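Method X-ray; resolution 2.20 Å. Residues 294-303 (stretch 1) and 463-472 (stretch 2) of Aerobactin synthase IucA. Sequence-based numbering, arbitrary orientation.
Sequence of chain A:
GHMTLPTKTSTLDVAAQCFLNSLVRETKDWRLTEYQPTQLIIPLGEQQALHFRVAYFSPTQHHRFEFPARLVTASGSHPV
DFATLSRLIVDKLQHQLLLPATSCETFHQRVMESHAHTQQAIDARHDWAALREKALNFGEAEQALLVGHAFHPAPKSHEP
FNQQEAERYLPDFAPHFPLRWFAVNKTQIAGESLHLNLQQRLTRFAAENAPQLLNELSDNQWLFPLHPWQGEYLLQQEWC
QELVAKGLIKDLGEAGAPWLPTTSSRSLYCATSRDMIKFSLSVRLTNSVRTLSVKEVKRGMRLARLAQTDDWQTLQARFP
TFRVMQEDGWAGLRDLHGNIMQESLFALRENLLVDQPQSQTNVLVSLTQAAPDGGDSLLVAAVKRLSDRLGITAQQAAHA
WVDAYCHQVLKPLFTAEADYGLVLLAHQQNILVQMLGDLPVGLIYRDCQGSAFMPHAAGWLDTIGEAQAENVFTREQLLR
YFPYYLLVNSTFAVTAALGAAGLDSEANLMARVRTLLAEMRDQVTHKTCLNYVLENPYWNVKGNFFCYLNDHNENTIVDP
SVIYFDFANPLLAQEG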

# COMPACT_ATOMS: atom_id res chain seq x y z
N VAL A 294 -38.02 14.96 2.28
CA VAL A 294 -38.30 14.12 1.13
C VAL A 294 -38.12 14.94 -0.14
O VAL A 294 -37.61 14.45 -1.15
CB VAL A 294 -39.73 13.55 1.18
CG1 VAL A 294 -40.07 12.83 -0.12
CG2 VAL A 294 -39.87 12.61 2.37
N LYS A 295 -38.56 16.19 -0.07
CA LYS A 295 -38.39 17.17 -1.13
C LYS A 295 -36.96 17.24 -1.66
O LYS A 295 -36.71 17.03 -2.84
CB LYS A 295 -38.83 18.53 -0.59
CG LYS A 295 -38.81 19.68 -1.57
CD LYS A 295 -39.27 20.93 -0.85
CE LYS A 295 -39.36 22.14 -1.76
NZ LYS A 295 -40.50 22.00 -2.69
N GLU A 296 -36.02 17.52 -0.76
CA GLU A 296 -34.62 17.72 -1.13
C GLU A 296 -33.94 16.46 -1.65
O GLU A 296 -33.08 16.53 -2.53
CB GLU A 296 -33.84 18.25 0.08
CG GLU A 296 -34.31 19.61 0.59
CD GLU A 296 -33.77 19.95 1.97
OE1 GLU A 296 -32.86 19.25 2.45
OE2 GLU A 296 -34.27 20.93 2.57
N VAL A 297 -34.32 15.30 -1.12
CA VAL A 297 -33.69 14.05 -1.54
C VAL A 297 -34.24 13.60 -2.89
O VAL A 297 -33.61 12.79 -3.58
CB VAL A 297 -33.88 12.93 -0.49
CG1 VAL A 297 -33.20 13.32 0.82
CG2 VAL A 297 -35.35 12.62 -0.26
N LYS A 298 -35.40 14.12 -3.28
CA LYS A 298 -35.96 13.84 -4.60
C LYS A 298 -35.18 14.57 -5.69
O LYS A 298 -35.13 14.12 -6.83
CB LYS A 298 -37.44 14.24 -4.65
CG LYS A 298 -38.36 13.33 -3.86
CD LYS A 298 -38.73 12.09 -4.64
N ARG A 299 -34.58 15.70 -5.33
CA ARG A 299 -33.75 16.46 -6.25
C ARG A 299 -32.56 15.64 -6.72
O ARG A 299 -32.17 15.71 -7.89
CB ARG A 299 -33.24 17.75 -5.60
CG ARG A 299 -34.31 18.77 -5.30
CD ARG A 299 -33.69 20.03 -4.72
NE ARG A 299 -34.67 21.07 -4.46
CZ ARG A 299 -34.40 22.21 -3.84
NH1 ARG A 299 -33.17 22.46 -3.41
NH2 ARG A 299 -35.35 23.12 -3.64
N GLY A 300 -31.98 14.88 -5.80
CA GLY A 300 -30.85 14.03 -6.11
C GLY A 300 -31.27 12.92 -7.05
O GLY A 300 -30.57 12.60 -8.01
N MET A 301 -32.42 12.32 -6.76
CA MET A 301 -32.98 11.28 -7.61
C MET A 301 -33.27 11.84 -9.00
O MET A 301 -32.96 11.21 -10.01
CB MET A 301 -34.28 10.72 -7.01
CG MET A 301 -34.10 10.01 -5.68
SD MET A 301 -33.01 8.58 -5.74
CE MET A 301 -33.81 7.56 -6.97
N ARG A 302 -33.86 13.03 -9.03
CA ARG A 302 -34.21 13.71 -10.27
C ARG A 302 -32.98 13.89 -11.16
O ARG A 302 -33.02 13.60 -12.36
CB ARG A 302 -34.85 15.06 -9.97
CG ARG A 302 -35.25 15.86 -11.19
CD ARG A 302 -36.08 17.08 -10.81
NE ARG A 302 -37.29 16.70 -10.08
CZ ARG A 302 -37.54 17.03 -8.81
NH1 ARG A 302 -36.70 17.78 -8.11
NH2 ARG A 302 -38.67 16.62 -8.25
N LEU A 303 -31.90 14.38 -10.56
CA LEU A 303 -30.65 14.58 -11.29
C LEU A 303 -30.03 13.24 -11.68
O LEU A 303 -29.42 13.12 -12.75
CB LEU A 303 -29.67 15.39 -10.43
CG LEU A 303 -28.33 15.78 -11.07
CD1 LEU A 303 -28.54 16.65 -12.29
CD2 LEU A 303 -27.44 16.48 -10.05
N THR A 463 -38.17 14.28 -21.03
CA THR A 463 -37.77 12.92 -21.40
C THR A 463 -37.86 11.96 -20.21
O THR A 463 -38.01 10.76 -20.40
CB THR A 463 -36.33 12.91 -21.96
OG1 THR A 463 -35.42 13.36 -20.96
CG2 THR A 463 -36.23 13.80 -23.18
N ILE A 464 -37.75 12.51 -19.00
CA ILE A 464 -37.91 11.72 -17.78
C ILE A 464 -39.14 12.16 -16.99
O ILE A 464 -39.41 11.66 -15.90
CB ILE A 464 -36.66 11.82 -16.87
CG1 ILE A 464 -36.39 13.27 -16.44
CG2 ILE A 464 -35.44 11.25 -17.58
CD1 ILE A 464 -35.32 13.40 -15.38
N GLY A 465 -39.89 13.11 -17.55
CA GLY A 465 -41.17 13.52 -16.99
C GLY A 465 -41.06 14.44 -15.79
O GLY A 465 -41.98 14.50 -14.96
N GLU A 466 -39.96 15.17 -15.70
CA GLU A 466 -39.73 16.09 -14.60
C GLU A 466 -39.72 17.53 -15.09
O GLU A 466 -39.01 18.38 -14.56
CB GLU A 466 -38.41 15.77 -13.90
CG GLU A 466 -38.31 14.34 -13.39
CD GLU A 466 -38.95 14.17 -12.03
OE1 GLU A 466 -39.29 15.19 -11.40
OE2 GLU A 466 -39.10 13.01 -11.58
N ALA A 467 -40.52 17.80 -16.12
CA ALA A 467 -40.62 19.14 -16.69
C ALA A 467 -41.18 20.14 -15.69
O ALA A 467 -40.87 21.33 -15.76
CB ALA A 467 -41.47 19.12 -17.95
N GLN A 468 -41.99 19.65 -14.77
CA GLN A 468 -42.60 20.50 -13.75
C GLN A 468 -41.79 20.43 -12.46
O GLN A 468 -42.32 20.64 -11.37
CB GLN A 468 -44.05 20.09 -13.49
N ALA A 469 -40.50 20.14 -12.59
CA ALA A 469 -39.63 20.04 -11.42
C ALA A 469 -39.75 21.26 -10.53
O ALA A 469 -39.88 22.39 -11.01
CB ALA A 469 -38.18 19.86 -11.83
N GLU A 470 -39.70 21.02 -9.23
CA GLU A 470 -39.78 22.08 -8.24
C GLU A 470 -38.53 22.95 -8.28
O GLU A 470 -38.60 24.17 -8.07
CB GLU A 470 -39.98 21.47 -6.86
CG GLU A 470 -39.45 22.30 -5.70
CD GLU A 470 -37.99 22.01 -5.38
OE1 GLU A 470 -37.55 20.85 -5.49
OE2 GLU A 470 -37.28 22.97 -5.01
N ASN A 471 -37.38 22.34 -8.55
CA ASN A 471 -36.12 23.07 -8.63
C ASN A 471 -35.88 23.61 -10.03
O ASN A 471 -34.87 23.32 -10.67
CB ASN A 471 -34.95 22.18 -8.18
CG ASN A 471 -34.96 20.81 -8.83
OD1 ASN A 471 -36.00 20.33 -9.28
ND2 ASN A 471 -33.80 20.16 -8.87
N VAL A 472 -36.85 24.39 -10.51
CA VAL A 472 -36.69 25.16 -11.75
C VAL A 472 -36.40 26.61 -11.39
O VAL A 472 -37.00 27.16 -10.47
CB VAL A 472 -37.95 25.09 -12.65
CG1 VAL A 472 -38.07 23.73 -13.30
CG2 VAL A 472 -39.21 25.44 -11.86

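Two arginines, one turn apart on a helix, carry most of this contact, and each reaches a glutamate by a different route. R302 points its CA-to-CB bond toward the loop. Its chain runs extended through chi1 and chi2 (both t), then bends at chi3 (m, -58°), which brings R302 NE to 2.8 Å from E466 OE1 in a nearly straight hydrogen bond (177°) within a salt bridge. E466 is itself folded, with chi1 and chi2 both m. The methyl of A469 lies over one face of the R302 guanidinium and packs against the aliphatic chain, A469 CB to R302 CD 3.6 Å, offering it a nonpolar surface. A469 is held there by a type I turn, closed by A469 N to E466 O at 3.0 Å.

The CA-to-CB bond of R299 points sideways; with chi1 m and chi2 and chi3 both t, the chain carries the guanidinium to E470. The pairing is two-pronged: R299 NE donates to E470 OE1 at 3.1 Å, and R299 NH2 to E470 OE2 at a very short 2.4 Å. A carboxylate suits this place because its two oxygens match two N-H groups along the guanidinium edge. Between the arginines, N471 OD1 sits 2.9 Å from R302 NH1, while N471 ND2 is hydrogen-bonded elsewhere in the structure.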